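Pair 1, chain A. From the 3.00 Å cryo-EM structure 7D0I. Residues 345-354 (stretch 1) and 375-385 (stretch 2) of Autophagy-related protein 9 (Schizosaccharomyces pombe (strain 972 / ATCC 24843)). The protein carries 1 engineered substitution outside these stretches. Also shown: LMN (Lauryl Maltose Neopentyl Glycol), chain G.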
# COMPACT_ATOMS: atom_id res chain seq x y z
N ARG A 345 -35.68 -12.11 8.52
CA ARG A 345 -36.65 -11.60 7.56
C ARG A 345 -37.63 -10.66 8.23
O ARG A 345 -38.04 -9.66 7.62
CB ARG A 345 -37.39 -12.75 6.88
CG ARG A 345 -38.22 -12.30 5.70
CD ARG A 345 -39.12 -13.38 5.17
NE ARG A 345 -38.39 -14.50 4.59
CZ ARG A 345 -37.73 -14.46 3.44
NH1 ARG A 345 -37.09 -15.52 3.00
NH2 ARG A 345 -37.69 -13.33 2.75
N LYS A 346 -38.02 -10.94 9.46
CA LYS A 346 -38.90 -10.05 10.20
C LYS A 346 -38.14 -9.00 11.00
O LYS A 346 -38.66 -7.90 11.21
CB LYS A 346 -39.78 -10.85 11.17
CG LYS A 346 -40.48 -12.02 10.56
CD LYS A 346 -41.38 -12.66 11.59
CE LYS A 346 -42.03 -13.90 11.05
NZ LYS A 346 -42.91 -14.53 12.06
N ASP A 347 -36.94 -9.32 11.45
CA ASP A 347 -36.14 -8.33 12.15
C ASP A 347 -35.76 -7.18 11.24
O ASP A 347 -35.62 -6.05 11.71
CB ASP A 347 -34.89 -8.97 12.73
CG ASP A 347 -35.19 -9.91 13.87
OD1 ASP A 347 -35.93 -9.51 14.79
OD2 ASP A 347 -34.71 -11.06 13.84
N ASN A 348 -35.61 -7.43 9.95
CA ASN A 348 -35.33 -6.34 9.03
C ASN A 348 -36.52 -5.41 8.91
O ASN A 348 -36.37 -4.18 8.88
CB ASN A 348 -34.93 -6.89 7.67
CG ASN A 348 -33.56 -7.49 7.67
OD1 ASN A 348 -32.73 -7.14 8.49
ND2 ASN A 348 -33.30 -8.39 6.74
N TYR A 349 -37.73 -5.96 8.84
CA TYR A 349 -38.91 -5.11 8.84
C TYR A 349 -39.03 -4.34 10.14
O TYR A 349 -39.49 -3.20 10.14
CB TYR A 349 -40.16 -5.95 8.62
CG TYR A 349 -40.40 -6.33 7.19
CD1 TYR A 349 -40.81 -5.40 6.26
CD2 TYR A 349 -40.22 -7.63 6.77
CE1 TYR A 349 -41.02 -5.74 4.96
CE2 TYR A 349 -40.44 -7.99 5.47
CZ TYR A 349 -40.84 -7.04 4.57
OH TYR A 349 -41.06 -7.40 3.27
N PHE A 350 -38.63 -4.94 11.26
CA PHE A 350 -38.68 -4.24 12.53
C PHE A 350 -37.68 -3.08 12.56
O PHE A 350 -38.02 -1.98 12.99
CB PHE A 350 -38.41 -5.21 13.67
CG PHE A 350 -38.74 -4.66 15.02
CD1 PHE A 350 -39.99 -4.83 15.56
CD2 PHE A 350 -37.80 -3.98 15.76
CE1 PHE A 350 -40.29 -4.34 16.80
CE2 PHE A 350 -38.10 -3.48 16.99
CZ PHE A 350 -39.35 -3.66 17.51
N ILE A 351 -36.45 -3.33 12.12
CA ILE A 351 -35.45 -2.27 12.04
C ILE A 351 -35.95 -1.14 11.17
O ILE A 351 -35.75 0.04 11.47
CB ILE A 351 -34.12 -2.83 11.52
CG1 ILE A 351 -33.57 -3.89 12.44
CG2 ILE A 351 -33.10 -1.74 11.39
CD1 ILE A 351 -32.48 -4.69 11.83
N ALA A 352 -36.62 -1.47 10.06
CA ALA A 352 -37.08 -0.44 9.14
C ALA A 352 -38.31 0.29 9.64
O ALA A 352 -38.51 1.45 9.30
CB ALA A 352 -37.36 -1.06 7.78
N LEU A 353 -39.16 -0.37 10.43
CA LEU A 353 -40.28 0.33 11.05
C LEU A 353 -39.79 1.29 12.12
O LEU A 353 -40.27 2.41 12.24
CB LEU A 353 -41.27 -0.66 11.64
CG LEU A 353 -42.15 -1.52 10.74
CD1 LEU A 353 -42.84 -2.55 11.59
CD2 LEU A 353 -43.16 -0.67 10.05
N ILE A 354 -38.84 0.84 12.94
CA ILE A 354 -38.41 1.65 14.08
C ILE A 354 -37.54 2.81 13.61
O ILE A 354 -37.72 3.95 14.03
CB ILE A 354 -37.68 0.78 15.11
CG1 ILE A 354 -38.66 -0.18 15.77
CG2 ILE A 354 -37.03 1.63 16.16
CD1 ILE A 354 -39.87 0.49 16.34
N THR A 375 -42.82 -3.77 24.62
CA THR A 375 -43.22 -3.05 23.41
C THR A 375 -42.93 -3.88 22.18
O THR A 375 -43.78 -4.01 21.29
CB THR A 375 -42.50 -1.71 23.32
OG1 THR A 375 -42.38 -1.14 24.63
CG2 THR A 375 -43.29 -0.76 22.45
N GLU A 376 -41.73 -4.46 22.10
CA GLU A 376 -41.40 -5.21 20.91
C GLU A 376 -42.06 -6.58 20.90
O GLU A 376 -42.34 -7.11 19.82
CB GLU A 376 -39.88 -5.32 20.76
CG GLU A 376 -39.23 -6.36 21.61
CD GLU A 376 -37.72 -6.25 21.59
OE1 GLU A 376 -37.22 -5.11 21.50
OE2 GLU A 376 -37.05 -7.29 21.66
N TRP A 377 -42.36 -7.15 22.06
CA TRP A 377 -43.20 -8.35 22.08
C TRP A 377 -44.58 -8.05 21.51
O TRP A 377 -45.11 -8.83 20.70
CB TRP A 377 -43.34 -8.89 23.49
CG TRP A 377 -42.09 -9.41 24.09
CD1 TRP A 377 -40.89 -9.57 23.48
CD2 TRP A 377 -41.91 -9.83 25.45
NE1 TRP A 377 -39.97 -10.07 24.36
CE2 TRP A 377 -40.57 -10.24 25.58
CE3 TRP A 377 -42.74 -9.91 26.56
CZ2 TRP A 377 -40.05 -10.72 26.77
CZ3 TRP A 377 -42.23 -10.38 27.74
CH2 TRP A 377 -40.90 -10.78 27.84
N ASN A 378 -45.17 -6.93 21.90
CA ASN A 378 -46.49 -6.57 21.39
C ASN A 378 -46.44 -6.25 19.91
O ASN A 378 -47.37 -6.58 19.17
CB ASN A 378 -47.05 -5.39 22.17
CG ASN A 378 -47.56 -5.79 23.53
OD1 ASN A 378 -48.16 -6.85 23.69
ND2 ASN A 378 -47.31 -4.96 24.52
N ILE A 379 -45.37 -5.60 19.45
CA ILE A 379 -45.25 -5.34 18.02
C ILE A 379 -45.13 -6.65 17.25
O ILE A 379 -45.73 -6.81 16.19
CB ILE A 379 -44.05 -4.42 17.75
CG1 ILE A 379 -44.35 -3.01 18.25
CG2 ILE A 379 -43.75 -4.38 16.28
CD1 ILE A 379 -43.22 -2.06 18.03
N ASN A 380 -44.37 -7.61 17.78
CA ASN A 380 -44.21 -8.87 17.07
C ASN A 380 -45.47 -9.71 17.11
O ASN A 380 -45.68 -10.54 16.22
CB ASN A 380 -43.04 -9.66 17.65
CG ASN A 380 -41.71 -9.10 17.25
OD1 ASN A 380 -41.07 -9.58 16.32
ND2 ASN A 380 -41.27 -8.06 17.94
N TRP A 381 -46.31 -9.53 18.11
CA TRP A 381 -47.55 -10.30 18.12
C TRP A 381 -48.65 -9.65 17.30
O TRP A 381 -49.36 -10.33 16.56
CB TRP A 381 -48.05 -10.54 19.54
CG TRP A 381 -49.28 -11.40 19.55
CD1 TRP A 381 -49.31 -12.76 19.60
CD2 TRP A 381 -50.64 -10.97 19.48
NE1 TRP A 381 -50.61 -13.21 19.58
CE2 TRP A 381 -51.44 -12.12 19.50
CE3 TRP A 381 -51.26 -9.72 19.39
CZ2 TRP A 381 -52.84 -12.07 19.45
CZ3 TRP A 381 -52.64 -9.67 19.34
CH2 TRP A 381 -53.41 -10.83 19.37
N CYS A 382 -48.82 -8.33 17.42
CA CYS A 382 -49.88 -7.66 16.68
C CYS A 382 -49.60 -7.65 15.19
O CYS A 382 -50.45 -8.02 14.38
CB CYS A 382 -50.04 -6.23 17.19
SG CYS A 382 -50.42 -6.10 18.92
N ILE A 383 -48.40 -7.22 14.80
CA ILE A 383 -48.08 -7.00 13.40
C ILE A 383 -47.54 -8.26 12.76
O ILE A 383 -48.15 -8.80 11.82
CB ILE A 383 -47.06 -5.85 13.25
CG1 ILE A 383 -47.62 -4.57 13.85
CG2 ILE A 383 -46.72 -5.65 11.81
CD1 ILE A 383 -46.68 -3.42 13.76
N PHE A 384 -46.41 -8.76 13.24
CA PHE A 384 -45.71 -9.81 12.51
C PHE A 384 -46.41 -11.16 12.57
O PHE A 384 -46.09 -12.03 11.76
CB PHE A 384 -44.28 -9.92 13.01
CG PHE A 384 -43.44 -8.73 12.67
CD1 PHE A 384 -43.08 -8.47 11.38
CD2 PHE A 384 -43.02 -7.87 13.65
CE1 PHE A 384 -42.32 -7.38 11.06
CE2 PHE A 384 -42.27 -6.77 13.34
CZ PHE A 384 -41.91 -6.53 12.05
N ASN A 385 -47.33 -11.37 13.51
CA ASN A 385 -48.17 -12.56 13.44
C ASN A 385 -49.32 -12.38 12.46
O ASN A 385 -49.86 -13.38 11.97
CB ASN A 385 -48.75 -12.91 14.80
CG ASN A 385 -47.79 -13.65 15.67
OD1 ASN A 385 -46.93 -14.39 15.18
ND2 ASN A 385 -47.90 -13.47 16.97
C1 LMN G . -38.59 -13.67 23.41
O1 LMN G . -39.62 -14.17 24.05
C2 LMN G . -37.34 -14.56 23.59
O2 LMN G . -37.65 -15.88 23.16
C3 LMN G . -36.21 -14.03 22.75
O3 LMN G . -35.04 -14.88 22.97
C4 LMN G . -35.86 -12.63 23.07
O4 LMN G . -34.98 -12.12 21.97
C5 LMN G . -37.04 -11.72 23.18
O5 LMN G . -38.17 -12.28 23.96
C6 LMN G . -36.61 -10.40 23.82
O6 LMN G . -35.56 -10.63 24.73
CAA LMN G . -47.67 -12.50 33.40
CAB LMN G . -48.67 -9.89 28.76
OAI LMN G . -30.89 -8.28 23.31
OAJ LMN G . -34.11 -8.59 19.70
OAL LMN G . -40.45 -14.40 16.33
OAN LMN G . -39.94 -10.27 19.35
OAP LMN G . -41.89 -11.75 19.88
OAQ LMN G . -29.64 -11.22 22.73
OAR LMN G . -33.49 -9.79 17.25
OAS LMN G . -30.54 -13.77 22.09
OAT LMN G . -33.24 -12.67 18.01
OAU LMN G . -33.20 -13.15 20.40
OAV LMN G . -36.47 -12.92 16.88
CAW LMN G . -46.71 -13.47 32.68
CAX LMN G . -47.35 -9.54 28.06
CAY LMN G . -45.70 -12.64 31.85
CAZ LMN G . -47.66 -9.16 26.59
CBA LMN G . -45.66 -13.18 30.39
CBB LMN G . -47.03 -10.22 25.63
CBC LMN G . -45.13 -12.05 29.46
CBD LMN G . -47.87 -10.23 24.33
CBE LMN G . -45.23 -12.51 27.97
CBF LMN G . -47.63 -11.56 23.56
CBG LMN G . -44.71 -13.98 27.84
CBH LMN G . -46.12 -11.94 23.64
CBI LMN G . -44.56 -14.32 26.32
CBJ LMN G . -45.92 -13.34 22.99
CBK LMN G . -43.12 -13.92 25.84
CBL LMN G . -44.43 -13.45 22.49
CBM LMN G . -31.78 -9.32 23.61
CBN LMN G . -35.48 -8.84 19.47
CBP LMN G . -39.84 -13.26 16.90
CBQ LMN G . -42.71 -14.85 24.63
CBR LMN G . -43.10 -12.85 23.07
CBS LMN G . -40.75 -13.28 24.07
CBT LMN G . -41.71 -14.91 22.24
OBV LMN G . -41.86 -14.21 20.99
OBX LMN G . -40.62 -14.10 19.04
OBY LMN G . -33.28 -10.55 22.13
OBZ LMN G . -36.84 -10.65 18.59
OCB LMN G . -37.50 -12.74 19.52
CCC LMN G . -31.85 -10.26 22.44
CCD LMN G . -35.65 -9.79 18.32
CCF LMN G . -39.44 -13.56 18.32
CCH LMN G . -39.51 -11.55 19.95
CCJ LMN G . -40.67 -13.72 20.44
CCL LMN G . -40.70 -12.21 20.55
CCM LMN G . -42.07 -13.98 23.49
CCN LMN G . -31.05 -11.52 22.76
CCO LMN G . -34.33 -10.55 18.14
CCQ LMN G . -38.77 -12.31 18.92
CCR LMN G . -33.69 -11.94 22.42
CCS LMN G . -36.43 -11.97 19.10
CCT LMN G . -31.34 -12.59 21.77
CCU LMN G . -34.44 -11.93 17.59
CCV LMN G . -32.78 -12.98 21.76
CCW LMN G . -35.63 -12.70 18.03

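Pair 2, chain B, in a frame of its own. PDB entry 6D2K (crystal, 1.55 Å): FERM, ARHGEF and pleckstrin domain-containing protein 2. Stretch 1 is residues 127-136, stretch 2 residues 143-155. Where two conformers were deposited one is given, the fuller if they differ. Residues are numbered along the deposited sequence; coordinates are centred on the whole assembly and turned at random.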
# COMPACT_ATOMS: atom_id res chain seq x y z
N LEU B 127 -13.78 -11.86 2.37
CA LEU B 127 -13.46 -10.44 2.15
C LEU B 127 -14.32 -9.85 1.04
O LEU B 127 -14.91 -8.77 1.21
CB LEU B 127 -11.98 -10.27 1.79
CG LEU B 127 -11.02 -10.29 2.96
CD1 LEU B 127 -9.57 -10.42 2.46
CD2 LEU B 127 -11.17 -9.03 3.80
N ILE B 128 -14.36 -10.52 -0.11
CA ILE B 128 -15.13 -10.02 -1.24
C ILE B 128 -16.61 -9.92 -0.88
O ILE B 128 -17.27 -8.97 -1.26
CB ILE B 128 -14.93 -10.88 -2.49
CG1 ILE B 128 -13.46 -10.86 -2.89
CG2 ILE B 128 -15.81 -10.37 -3.64
CD1 ILE B 128 -13.11 -11.88 -3.97
N SER B 129 -17.11 -10.89 -0.11
CA SER B 129 -18.54 -10.85 0.26
C SER B 129 -18.89 -9.61 1.08
O SER B 129 -19.99 -9.05 0.94
CB SER B 129 -18.96 -12.14 0.98
OG SER B 129 -18.47 -12.20 2.31
N HIS B 130 -17.98 -9.17 1.94
CA HIS B 130 -18.19 -7.94 2.70
C HIS B 130 -18.06 -6.71 1.81
O HIS B 130 -18.81 -5.74 1.97
CB HIS B 130 -17.24 -7.85 3.89
CG HIS B 130 -17.68 -8.69 5.05
ND1 HIS B 130 -16.98 -9.78 5.51
CD2 HIS B 130 -18.79 -8.60 5.82
CE1 HIS B 130 -17.63 -10.32 6.53
NE2 HIS B 130 -18.73 -9.62 6.74
N LEU B 131 -17.13 -6.76 0.85
CA LEU B 131 -17.01 -5.67 -0.11
C LEU B 131 -18.29 -5.53 -0.93
O LEU B 131 -18.74 -4.41 -1.18
CB LEU B 131 -15.79 -5.87 -1.02
CG LEU B 131 -14.43 -5.71 -0.35
CD1 LEU B 131 -13.30 -6.25 -1.24
CD2 LEU B 131 -14.17 -4.27 0.03
N LEU B 132 -18.88 -6.65 -1.33
CA LEU B 132 -20.19 -6.63 -2.00
C LEU B 132 -21.26 -6.01 -1.11
O LEU B 132 -22.04 -5.18 -1.55
CB LEU B 132 -20.62 -8.03 -2.44
CG LEU B 132 -19.84 -8.68 -3.59
CD1 LEU B 132 -20.45 -10.04 -3.89
CD2 LEU B 132 -19.83 -7.80 -4.83
N GLN B 133 -21.30 -6.41 0.16
CA GLN B 133 -22.32 -5.85 1.05
C GLN B 133 -22.20 -4.32 1.15
O GLN B 133 -23.20 -3.60 1.11
CB GLN B 133 -22.25 -6.52 2.42
CG GLN B 133 -23.36 -6.12 3.41
CD GLN B 133 -24.75 -6.55 2.95
OE1 GLN B 133 -24.91 -7.53 2.22
NE2 GLN B 133 -25.77 -5.81 3.38
N SER B 134 -20.96 -3.82 1.21
CA SER B 134 -20.77 -2.38 1.29
C SER B 134 -21.20 -1.66 0.02
O SER B 134 -21.74 -0.55 0.10
CB SER B 134 -19.30 -2.02 1.59
OG SER B 134 -18.47 -2.19 0.45
N GLU B 135 -20.97 -2.26 -1.14
CA GLU B 135 -21.14 -1.54 -2.39
C GLU B 135 -22.53 -1.71 -2.99
O GLU B 135 -23.13 -0.73 -3.45
CB GLU B 135 -20.07 -1.95 -3.41
CG GLU B 135 -20.14 -1.14 -4.71
CD GLU B 135 -18.82 -1.09 -5.44
OE1 GLU B 135 -17.80 -0.73 -4.82
OE2 GLU B 135 -18.80 -1.40 -6.66
N ILE B 136 -23.03 -2.94 -3.00
CA ILE B 136 -24.34 -3.19 -3.62
C ILE B 136 -25.42 -3.62 -2.62
O ILE B 136 -26.58 -3.80 -3.00
CB ILE B 136 -24.28 -4.22 -4.78
CG1 ILE B 136 -23.87 -5.61 -4.28
CG2 ILE B 136 -23.38 -3.71 -5.89
CD1 ILE B 136 -23.89 -6.67 -5.38
N LEU B 143 -28.32 -9.89 -8.86
CA LEU B 143 -27.60 -8.64 -8.64
C LEU B 143 -26.12 -8.92 -8.43
O LEU B 143 -25.26 -8.23 -8.99
CB LEU B 143 -28.18 -7.91 -7.43
CG LEU B 143 -27.57 -6.55 -7.06
CD1 LEU B 143 -28.06 -5.50 -8.03
CD2 LEU B 143 -27.94 -6.17 -5.63
N ASP B 144 -25.82 -9.92 -7.61
CA ASP B 144 -24.43 -10.31 -7.33
C ASP B 144 -23.71 -10.77 -8.59
O ASP B 144 -22.60 -10.34 -8.86
CB ASP B 144 -24.36 -11.41 -6.26
CG ASP B 144 -24.48 -10.88 -4.84
OD1 ASP B 144 -25.26 -9.93 -4.59
OD2 ASP B 144 -23.82 -11.45 -3.94
N ARG B 145 -24.33 -11.68 -9.33
CA ARG B 145 -23.71 -12.23 -10.53
C ARG B 145 -23.47 -11.17 -11.60
O ARG B 145 -22.42 -11.14 -12.23
CB ARG B 145 -24.53 -13.39 -11.10
CG ARG B 145 -24.57 -14.59 -10.17
CD ARG B 145 -25.12 -15.83 -10.85
NE ARG B 145 -25.05 -17.00 -9.97
CZ ARG B 145 -24.01 -17.82 -9.92
NH1 ARG B 145 -22.95 -17.62 -10.69
NH2 ARG B 145 -24.04 -18.86 -9.09
N GLU B 146 -24.43 -10.28 -11.81
CA GLU B 146 -24.22 -9.21 -12.77
C GLU B 146 -23.11 -8.26 -12.31
O GLU B 146 -22.28 -7.83 -13.11
CB GLU B 146 -25.52 -8.45 -13.07
CG GLU B 146 -26.52 -9.26 -13.88
CD GLU B 146 -27.77 -8.47 -14.27
OE1 GLU B 146 -27.84 -7.25 -14.00
OE2 GLU B 146 -28.70 -9.07 -14.85
N HIS B 147 -23.07 -7.96 -11.02
CA HIS B 147 -22.04 -7.06 -10.51
C HIS B 147 -20.65 -7.68 -10.66
O HIS B 147 -19.72 -7.00 -11.07
CB HIS B 147 -22.30 -6.72 -9.05
CG HIS B 147 -21.26 -5.83 -8.46
ND1 HIS B 147 -21.31 -4.45 -8.55
CD2 HIS B 147 -20.14 -6.12 -7.75
CE1 HIS B 147 -20.27 -3.93 -7.93
NE2 HIS B 147 -19.55 -4.92 -7.44
N LEU B 148 -20.55 -8.96 -10.36
CA LEU B 148 -19.27 -9.67 -10.44
C LEU B 148 -18.82 -9.91 -11.88
O LEU B 148 -17.65 -10.18 -12.13
CB LEU B 148 -19.36 -10.99 -9.68
CG LEU B 148 -19.34 -10.78 -8.16
CD1 LEU B 148 -19.78 -12.01 -7.42
CD2 LEU B 148 -17.94 -10.34 -7.73
N LYS B 149 -19.74 -9.81 -12.83
CA LYS B 149 -19.34 -9.87 -14.23
C LYS B 149 -18.69 -8.58 -14.70
O LYS B 149 -17.78 -8.60 -15.53
CB LYS B 149 -20.53 -10.19 -15.13
CG LYS B 149 -21.04 -11.61 -14.99
CD LYS B 149 -22.16 -11.88 -15.98
CE LYS B 149 -22.68 -13.30 -15.85
NZ LYS B 149 -23.91 -13.50 -16.66
N ALA B 150 -19.15 -7.46 -14.16
CA ALA B 150 -18.69 -6.15 -14.61
C ALA B 150 -17.63 -5.55 -13.69
O ALA B 150 -17.05 -4.52 -14.02
CB ALA B 150 -19.88 -5.20 -14.76
N ASN B 151 -17.38 -6.17 -12.54
CA ASN B 151 -16.42 -5.64 -11.57
C ASN B 151 -15.47 -6.72 -11.07
O ASN B 151 -15.90 -7.73 -10.53
CB ASN B 151 -17.15 -5.02 -10.37
CG ASN B 151 -18.02 -3.85 -10.77
OD1 ASN B 151 -17.57 -2.71 -10.78
ND2 ASN B 151 -19.27 -4.13 -11.09
N GLU B 152 -14.18 -6.49 -11.26
CA GLU B 152 -13.19 -7.49 -10.85
C GLU B 152 -12.70 -7.28 -9.43
O GLU B 152 -12.36 -6.16 -9.04
CB GLU B 152 -12.00 -7.49 -11.82
CG GLU B 152 -12.38 -7.96 -13.22
CD GLU B 152 -11.23 -8.70 -13.90
OE1 GLU B 152 -10.98 -8.42 -15.09
OE2 GLU B 152 -10.59 -9.54 -13.24
N TYR B 153 -12.69 -8.37 -8.66
CA TYR B 153 -12.16 -8.39 -7.30
C TYR B 153 -10.91 -9.27 -7.19
O TYR B 153 -10.06 -9.05 -6.32
CB TYR B 153 -13.25 -8.90 -6.34
CG TYR B 153 -14.38 -7.92 -6.16
CD1 TYR B 153 -14.41 -7.07 -5.07
CD2 TYR B 153 -15.38 -7.80 -7.12
CE1 TYR B 153 -15.43 -6.16 -4.90
CE2 TYR B 153 -16.40 -6.89 -6.96
CZ TYR B 153 -16.42 -6.07 -5.85
OH TYR B 153 -17.43 -5.14 -5.69
N LEU B 154 -10.81 -10.26 -8.06
CA LEU B 154 -9.69 -11.20 -8.03
C LEU B 154 -9.54 -11.83 -9.41
O LEU B 154 -10.53 -12.12 -10.06
CB LEU B 154 -10.00 -12.29 -6.99
CG LEU B 154 -8.91 -13.30 -6.63
CD1 LEU B 154 -7.74 -12.62 -5.93
CD2 LEU B 154 -9.51 -14.38 -5.73
N PRO B 155 -8.30 -12.05 -9.86
CA PRO B 155 -8.20 -12.78 -11.13
C PRO B 155 -8.80 -14.17 -10.99
O PRO B 155 -8.61 -14.83 -9.97
CB PRO B 155 -6.69 -12.88 -11.37
CG PRO B 155 -6.09 -11.78 -10.52
CD PRO B 155 -6.98 -11.67 -9.32
O HOH W 1 -16.61 -3.03 -4.18
O HOH W 2 -16.31 -1.82 -8.05

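What backbone arrangement do the two pairs share? In each, a helix crosses a second helix steeply, with N-to-C directions 117° apart in pair 1 and 101° in pair 2 and axes that approach to 11.8 Å in both. Fourteen central residues superpose with an RMSD of 0.7 Å. The match runs from R345(A) on L127(B) to L353(A) on E135(B), and from E376(A) on D144(B) to I383(A) on N151(B). At nearly 12 Å the axes are too far apart for backbones to touch, so side chains must fill the gap, and no hydrogen bond crosses between the stretches in either pair.

Which side chain fills the centre on the first helix? F350(A) and L132(B) share the position, their CA atoms 0.4 Å apart after superposition. The phenylalanine, with chi1 in t, sits as a knob among E376(A), I379(A), N380(A) and F384(A); its CE1 lies 3.5 Å from CG2 of I379(A), at the ring edge, and its CZ 3.7 Å from CB of E376(A). The leucine takes chi1 in m and spreads its two methyls over several neighbours: CD1 lies 3.7 Å from OD2 of D144(B) and 4.1 Å from CD1 of L148(B), while CD2 reaches 3.4 Å from CD2 of H147(B).

What faces these residues from the second helix? The CA atoms of I379(A) and H147(B) fall 0.1 Å apart after superposition, the closest match of all, and both CA-to-CB bonds point toward the first helix. The isoleucine offers a methyl to a ring; the histidine supplies a ring itself, with CG2 of I136(B) over one face, 3.8 Å from the ring centroid. Beside it, N380(A) matches L148(B): both CA-to-CB bonds run sideways and both side chains end nearer the partner helix. N380(A) turns its ND2 back to O of E376(A), a very short hydrogen bond of 2.4 Å, and that same ND2 lies 4.0 Å from CE1 of F350(A); L148(B) makes an apolar contact instead.

How is the far part of each contact closed? In pair 1 the ring of F384(A) enters a hole formed by K346(A), Y349(A), F350(A) and L353(A); its CE1 is 3.6 Å from CB of Y349(A). In pair 2 Y153(B), which has no matched counterpart, packs against I128(B) and L131(B), the equivalents of K346(A) and Y349(A). CG2 of I128(B) lies over one face of the tyrosine ring, 3.8 Å from its CG.

Where does the chemistry diverge most? It does so at L353(A) and E135(B), and at I383(A) and N151(B) opposite them. The first pair meets through methyls, CD1 of L353(A) 4.5 Å from CD1 of I383(A). In the second, a water donates to OE2 of E135(B) and OD1 of N151(B), at 2.9 and 3.1 Å from the water oxygen, and so bridges carboxylate and amide. One pair closes this corner with hydrocarbon, the other with water.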